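Oxetanocin-like protein (Pyrococcus furiosus, PDB 1XX7) is a metal-binding HD-domain protein that probably removes the 5'-phosphate from deoxyribonucleoside monophosphates, working as a homodimer. Local coordinates at the interface of chains A and B. Numbering follows the deposited sequence. Chains: chain A/B, oxetanocin-like protein.

The interface of chains A and B. Residues chain A 12, 16, 19, 42, 73, 77, 107; chain B 43-44, 47.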
# COMPACT_ATOMS: atom_id res chain seq x y z
N LEU A 12 16.06 9.93 -20.80
CA LEU A 12 16.75 10.17 -19.55
C LEU A 12 15.76 10.43 -18.41
O LEU A 12 15.92 9.95 -17.31
CB LEU A 12 17.72 11.32 -19.69
CG LEU A 12 19.00 10.94 -20.46
CD1 LEU A 12 19.83 12.19 -20.71
CD2 LEU A 12 19.83 9.89 -19.68
N ALA A 16 15.07 8.35 -14.94
CA ALA A 16 14.97 8.88 -13.58
C ALA A 16 13.60 8.64 -12.90
O ALA A 16 13.51 8.48 -11.68
CB ALA A 16 15.29 10.43 -13.57
N LEU A 19 13.27 5.52 -10.70
CA LEU A 19 13.64 5.67 -9.29
C LEU A 19 12.51 6.04 -8.41
O LEU A 19 12.64 5.86 -7.20
CB LEU A 19 14.75 6.71 -9.10
CG LEU A 19 16.09 6.49 -9.78
CD1 LEU A 19 17.14 7.46 -9.17
CD2 LEU A 19 16.55 5.10 -9.66
N SER A 42 17.31 9.50 -2.63
CA SER A 42 18.20 10.37 -3.38
C SER A 42 17.90 11.85 -3.25
O SER A 42 18.84 12.68 -3.27
CB SER A 42 18.20 10.02 -4.87
OG SER A 42 18.72 8.75 -5.08
N ILE A 73 22.70 13.80 -6.99
CA ILE A 73 21.64 13.56 -7.94
C ILE A 73 21.85 12.32 -8.76
O ILE A 73 20.91 11.52 -8.93
CB ILE A 73 21.40 14.79 -8.85
CG1 ILE A 73 20.82 15.92 -8.03
CG2 ILE A 73 20.40 14.45 -9.99
CD1 ILE A 73 20.96 17.27 -8.71
N LEU A 77 21.44 6.69 -9.69
CA LEU A 77 20.66 6.67 -10.92
C LEU A 77 20.86 5.38 -11.75
O LEU A 77 19.94 4.96 -12.48
CB LEU A 77 21.03 7.88 -11.75
CG LEU A 77 20.17 8.24 -12.96
CD1 LEU A 77 18.62 8.15 -12.69
CD2 LEU A 77 20.59 9.65 -13.38
N LEU A 107 24.42 7.87 -19.50
CA LEU A 107 24.92 9.21 -19.14
C LEU A 107 26.46 9.18 -19.10
O LEU A 107 27.06 9.45 -18.05
CB LEU A 107 24.38 9.63 -17.76
CG LEU A 107 22.91 10.03 -17.62
CD1 LEU A 107 22.52 10.04 -16.15
CD2 LEU A 107 22.66 11.40 -18.27
N TYR B 43 12.98 15.05 -6.54
CA TYR B 43 14.15 14.36 -7.02
C TYR B 43 14.27 14.59 -8.55
O TYR B 43 15.31 14.98 -9.03
CB TYR B 43 14.16 12.81 -6.77
CG TYR B 43 15.30 12.25 -7.58
CD1 TYR B 43 16.63 12.51 -7.20
CD2 TYR B 43 15.09 11.61 -8.79
CE1 TYR B 43 17.70 12.09 -7.99
CE2 TYR B 43 16.15 11.17 -9.57
CZ TYR B 43 17.45 11.43 -9.18
OH TYR B 43 18.50 11.01 -9.97
N ARG B 44 13.21 14.29 -9.31
CA ARG B 44 13.28 14.39 -10.74
C ARG B 44 13.26 15.85 -11.22
O ARG B 44 13.83 16.14 -12.24
CB ARG B 44 12.21 13.54 -11.47
CG ARG B 44 12.62 13.29 -12.94
CD ARG B 44 11.79 12.27 -13.68
NE ARG B 44 10.39 12.67 -13.85
CZ ARG B 44 9.47 11.95 -14.49
NH1 ARG B 44 9.80 10.81 -15.11
NH2 ARG B 44 8.22 12.38 -14.55
N PHE B 47 16.78 16.56 -11.18
CA PHE B 47 17.43 15.88 -12.31
C PHE B 47 17.19 16.60 -13.65
O PHE B 47 18.12 16.76 -14.48
CB PHE B 47 16.95 14.42 -12.43
CG PHE B 47 17.57 13.68 -13.60
CD1 PHE B 47 18.89 13.27 -13.55
CD2 PHE B 47 16.85 13.45 -14.77
CE1 PHE B 47 19.49 12.62 -14.65
CE2 PHE B 47 17.42 12.76 -15.85
CZ PHE B 47 18.74 12.34 -15.79
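B:Tyr43 and B:Phe47 reach from helix 38-58 of one HD-domain subunit into chain A, where A:Ala16, A:Ile73 and A:Leu77 receive them. The protein is a homodimer, and the two-fold axis repeats this contact with the chains exchanged. The two aromatic residues lie one helical turn apart. Both project the same way, with CG anti to the backbone N (chi1 169° for B:Tyr43).

The phenol hydroxyl OH of B:Tyr43 donates a hydrogen bond of 2.7 Å to the backbone O of A:Ile73, close to the C-terminal end of helix 65-74. That oxygen lies in plane at the edge of the tyrosine ring. The angle C=O...OH is 149°, and the donor is tilted 28° from the carbonyl plane. The bond ties down the tip of the tyrosine and sets a polar link within mostly apolar surroundings. CB of A:Ser42, rather than its hydroxyl, sits over one face of the ring near the CD1 edge, 3.8 Å from CD1 of B:Tyr43. Over the same face, towards the opposite edge, CD1 of A:Leu19 lies 3.9 Å from CE2 of B:Tyr43.

One face of the B:Phe47 ring rests on A:Ala16 of helix 10-18 and on A:Leu77. The methyl CB of A:Ala16 is 3.6 Å from CD2 of B:Phe47. On that same face but beyond the far edge, CD2 of A:Leu77 comes to 3.4 Å from CE1 of B:Phe47, and the two side chains meet at about a right angle. The other leucine methyl, CD1, turns towards the tyrosine hydroxyl, and thus A:Leu77 touches both aromatic residues. CG2 of A:Ile73 packs against CA of B:Phe47 at 4.0 Å. CE2 of B:Phe47 lies 3.5 Å from the backbone O of A:Leu12.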